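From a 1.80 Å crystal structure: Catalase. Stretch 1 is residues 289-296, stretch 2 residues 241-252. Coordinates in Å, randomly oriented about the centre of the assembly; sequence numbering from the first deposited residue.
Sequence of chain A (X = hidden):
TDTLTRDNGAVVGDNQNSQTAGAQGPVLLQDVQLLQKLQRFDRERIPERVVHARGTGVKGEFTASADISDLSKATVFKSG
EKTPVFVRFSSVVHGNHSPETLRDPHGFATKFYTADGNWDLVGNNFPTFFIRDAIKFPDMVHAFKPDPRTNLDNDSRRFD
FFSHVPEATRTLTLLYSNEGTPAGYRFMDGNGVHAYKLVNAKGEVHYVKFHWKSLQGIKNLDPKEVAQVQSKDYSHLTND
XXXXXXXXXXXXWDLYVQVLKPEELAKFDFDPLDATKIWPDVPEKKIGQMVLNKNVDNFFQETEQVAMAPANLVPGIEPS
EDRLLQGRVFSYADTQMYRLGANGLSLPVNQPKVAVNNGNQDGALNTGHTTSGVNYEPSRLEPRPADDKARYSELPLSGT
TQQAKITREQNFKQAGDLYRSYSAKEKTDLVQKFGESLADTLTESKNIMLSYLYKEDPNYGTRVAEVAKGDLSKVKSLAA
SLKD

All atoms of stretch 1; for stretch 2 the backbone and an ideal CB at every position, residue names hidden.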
# COMPACT_ATOMS: atom_id res chain seq x y z
N GLN A 289 -34.07 14.92 -16.55
CA GLN A 289 -33.10 15.57 -17.45
C GLN A 289 -31.87 15.95 -16.65
O GLN A 289 -31.93 16.43 -15.52
CB GLN A 289 -33.67 16.76 -18.23
CG GLN A 289 -32.64 17.45 -19.13
CD GLN A 289 -33.29 18.60 -19.92
OE1 GLN A 289 -33.06 19.74 -19.52
NE2 GLN A 289 -34.01 18.38 -21.00
N MET A 290 -30.70 15.67 -17.30
CA MET A 290 -29.44 16.01 -16.62
C MET A 290 -28.70 17.06 -17.47
O MET A 290 -28.72 17.01 -18.70
CB MET A 290 -28.58 14.74 -16.46
CG MET A 290 -27.20 15.04 -15.87
SD MET A 290 -26.30 13.51 -15.41
CE MET A 290 -26.21 12.71 -16.98
N VAL A 291 -28.10 18.05 -16.83
CA VAL A 291 -27.30 19.05 -17.53
C VAL A 291 -25.92 19.03 -16.89
O VAL A 291 -25.82 19.03 -15.68
CB VAL A 291 -27.86 20.49 -17.43
CG1 VAL A 291 -28.00 20.90 -15.98
CG2 VAL A 291 -26.99 21.42 -18.23
N LEU A 292 -24.85 19.03 -17.67
CA LEU A 292 -23.50 19.03 -17.11
C LEU A 292 -22.96 20.45 -17.33
O LEU A 292 -22.86 20.89 -18.47
CB LEU A 292 -22.65 17.93 -17.77
CG LEU A 292 -23.19 16.50 -17.59
CD1 LEU A 292 -22.26 15.42 -18.16
CD2 LEU A 292 -23.50 16.21 -16.10
N ASN A 293 -22.70 21.13 -16.20
CA ASN A 293 -22.34 22.55 -16.47
C ASN A 293 -21.22 23.09 -15.64
O ASN A 293 -21.12 24.34 -15.58
CB ASN A 293 -23.63 23.33 -16.17
CG ASN A 293 -24.14 23.08 -14.78
OD1 ASN A 293 -25.35 23.37 -14.61
ND2 ASN A 293 -23.39 22.61 -13.80
N LYS A 294 -20.37 22.22 -15.08
CA LYS A 294 -19.25 22.75 -14.32
C LYS A 294 -17.99 21.87 -14.51
O LYS A 294 -18.16 20.66 -14.33
CB LYS A 294 -19.52 22.66 -12.84
CG LYS A 294 -19.10 23.85 -11.99
CD LYS A 294 -20.43 24.41 -11.46
CE LYS A 294 -20.48 25.94 -11.42
NZ LYS A 294 -21.92 26.36 -11.22
N ASN A 295 -16.87 22.47 -14.83
CA ASN A 295 -15.63 21.70 -14.87
C ASN A 295 -15.12 21.49 -13.46
O ASN A 295 -15.45 22.22 -12.50
CB ASN A 295 -14.54 22.39 -15.71
CG ASN A 295 -14.84 22.20 -17.18
OD1 ASN A 295 -15.05 21.09 -17.67
ND2 ASN A 295 -14.85 23.32 -17.93
N VAL A 296 -14.29 20.45 -13.27
CA VAL A 296 -13.71 20.20 -11.93
C VAL A 296 -12.67 21.26 -11.56
O VAL A 296 -12.13 21.90 -12.45
CB VAL A 296 -13.04 18.82 -11.89
CG1 VAL A 296 -14.06 17.73 -12.27
CG2 VAL A 296 -11.85 18.78 -12.84
N UNK A 241 -15.33 18.48 -24.48
CA UNK A 241 -16.22 18.61 -23.33
C UNK A 241 -15.83 19.77 -22.45
O UNK A 241 -16.71 20.58 -22.10
CB UNK A 241 -16.23 17.32 -22.51
N UNK A 242 -14.55 19.87 -22.05
CA UNK A 242 -14.11 20.94 -21.17
C UNK A 242 -14.31 22.29 -21.87
O UNK A 242 -14.86 23.21 -21.27
CB UNK A 242 -12.65 20.74 -20.77
N UNK A 243 -14.02 22.33 -23.15
CA UNK A 243 -14.22 23.45 -24.04
C UNK A 243 -15.66 23.96 -24.06
O UNK A 243 -15.88 25.18 -23.87
CB UNK A 243 -13.79 23.05 -25.46
N UNK A 244 -16.61 23.05 -24.29
CA UNK A 244 -18.03 23.40 -24.34
C UNK A 244 -18.48 24.00 -23.03
O UNK A 244 -19.17 25.03 -23.02
CB UNK A 244 -18.88 22.17 -24.67
N UNK A 245 -18.07 23.39 -21.89
CA UNK A 245 -18.48 23.90 -20.61
C UNK A 245 -17.86 25.28 -20.39
O UNK A 245 -18.62 26.17 -19.99
CB UNK A 245 -18.09 22.93 -19.49
N UNK A 246 -16.58 25.45 -20.72
CA UNK A 246 -16.02 26.81 -20.61
C UNK A 246 -16.79 27.82 -21.47
O UNK A 246 -16.81 28.99 -21.09
CB UNK A 246 -14.55 26.81 -21.02
N UNK A 247 -17.31 27.48 -22.64
CA UNK A 247 -18.07 28.43 -23.44
C UNK A 247 -19.53 28.57 -23.01
O UNK A 247 -20.27 29.25 -23.74
CB UNK A 247 -18.01 28.01 -24.91
N UNK A 248 -20.00 27.93 -21.94
CA UNK A 248 -21.38 28.02 -21.50
C UNK A 248 -22.36 27.12 -22.22
O UNK A 248 -23.56 27.08 -21.85
CB UNK A 248 -21.85 29.47 -21.64
N UNK A 249 -21.90 26.31 -23.16
CA UNK A 249 -22.71 25.41 -23.98
C UNK A 249 -22.87 24.02 -23.33
O UNK A 249 -22.24 23.01 -23.71
CB UNK A 249 -22.08 25.27 -25.37
N UNK A 250 -23.67 24.01 -22.27
CA UNK A 250 -23.82 22.83 -21.43
C UNK A 250 -24.60 21.72 -22.09
O UNK A 250 -25.77 21.81 -22.50
CB UNK A 250 -24.50 23.21 -20.11
N UNK A 251 -23.96 20.55 -22.18
CA UNK A 251 -24.59 19.38 -22.77
C UNK A 251 -25.66 18.84 -21.83
O UNK A 251 -25.56 18.87 -20.60
CB UNK A 251 -23.55 18.30 -23.08
N UNK A 252 -26.74 18.36 -22.45
CA UNK A 252 -27.84 17.74 -21.73
C UNK A 252 -28.28 16.39 -22.27
O UNK A 252 -28.22 16.07 -23.45
CB UNK A 252 -29.04 18.69 -21.74

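Position 241 lies in a helix that crosses the strand of stretch 1 at close to a right angle. Its CB points sideways with nothing of stretch 1 within 5.5 Å, so the contact asks little of it; the deposited residue is Leu241.

At 242 the CB also points sideways, 3.9 Å from Asn295 OD1, and the carbonyl lies near the amide of that asparagine. Many helix-compatible side chains would fit. Val242 is found; its O accepts a weak hydrogen bond from Asn295 ND2 at 3.3 Å.

Positions 243 and 244 have no neighbour here, 243 pointing away, and small residues are allowed but not required: Gly243 and Ala244.

Position 245 is the helix's main address to the strand. Its CB points toward stretch 1, 3.6 Å from Asn295 ND2 and 5.0 Å from both Asn293 C and Lys294 N. A medium aliphatic, Val, Leu, Ile or Met, would suit this surface. Ile245 sets CG2 3.8 Å from Asn293 C, while its CG1 comes within 4.1 Å of Leu292 O.

At 246 the CB points sideways, 4.7 Å from Asn295 ND2, so a long or polar chain could skirt the edge. Lys246 does so, its CG 3.8 Å from Asn295 ND2.

Position 247 is out of reach and tolerant: Lys247. At 248 phi is positive (82°) just past the helix, in a Schellman motif, which favours glycine, with Asn a possible second choice; it is Gly248. Position 249 points away into space free of stretch 1, so a polar residue is comfortable: Asp249.

At 250 the CB points toward stretch 1, tight against Leu292 O at 3.3 Å, with Val291 CG2 and Asn293 CB close by. An aromatic or a broad aliphatic could use these neighbours. Phe250 lays a ring face under Asn293 CB, which sits 3.4 Å from the ring centroid in a CH-pi contact, and its CB packs 3.7 Å from Val291 CG2.

At 251 the sideways CB is far from most of stretch 1, but the carbonyl accepts a hydrogen bond from Leu292 N, O to N 3.0 Å. Phi of -72° admits proline among others. Pro251 adds its CG, 4.1 Å from Leu292 CB.

Position 252 pairs with Val291 in an antiparallel bridge, their side chains on the same face. Gln289 CG lies 4.6 Å from the CB, so a long chain could run along it. Lys252 does, its CG 3.7 Å from Val291 CG2 and its CE 3.1 Å from Gln289 OE1.

Stretch 2 (241-252) LVGAIKKGDFPK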
# COMPACT_ATOMS: atom_id res chain seq x y z
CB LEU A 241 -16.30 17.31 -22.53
CG LEU A 241 -17.18 17.32 -21.28
CD1 LEU A 241 -18.62 17.67 -21.70
CD2 LEU A 241 -17.13 15.96 -20.59
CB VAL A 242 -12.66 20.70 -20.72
CG1 VAL A 242 -12.10 21.93 -20.00
CG2 VAL A 242 -12.59 19.38 -19.95
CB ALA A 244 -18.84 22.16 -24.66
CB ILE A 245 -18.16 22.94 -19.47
CG1 ILE A 245 -19.05 21.69 -19.70
CG2 ILE A 245 -18.41 23.60 -18.12
CD1 ILE A 245 -18.73 20.57 -18.72
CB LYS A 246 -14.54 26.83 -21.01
CG LYS A 246 -13.63 26.25 -19.93
CD LYS A 246 -12.17 26.26 -20.39
CE LYS A 246 -11.26 25.70 -19.30
NZ LYS A 246 -9.84 25.86 -19.72
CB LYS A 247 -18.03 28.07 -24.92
CG LYS A 247 -16.69 28.20 -25.63
CD LYS A 247 -15.78 29.21 -24.94
CE LYS A 247 -14.64 29.69 -25.83
NZ LYS A 247 -13.58 30.39 -25.05
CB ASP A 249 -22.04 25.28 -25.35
CG ASP A 249 -22.96 24.56 -26.32
OD1 ASP A 249 -24.18 24.53 -26.05
OD2 ASP A 249 -22.48 23.99 -27.33
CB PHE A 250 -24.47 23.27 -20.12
CG PHE A 250 -23.82 24.43 -19.45
CD1 PHE A 250 -24.60 25.42 -18.85
CD2 PHE A 250 -22.44 24.56 -19.38
CE1 PHE A 250 -23.98 26.49 -18.21
CE2 PHE A 250 -21.82 25.62 -18.75
CZ PHE A 250 -22.60 26.58 -18.15
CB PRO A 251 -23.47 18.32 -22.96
CG PRO A 251 -22.54 18.72 -21.83
CD PRO A 251 -22.61 20.24 -21.70
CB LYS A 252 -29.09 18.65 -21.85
CG LYS A 252 -28.89 19.92 -20.99
CD LYS A 252 -29.85 21.04 -21.42
CE LYS A 252 -31.20 20.60 -21.87
NZ LYS A 252 -31.44 20.49 -23.33
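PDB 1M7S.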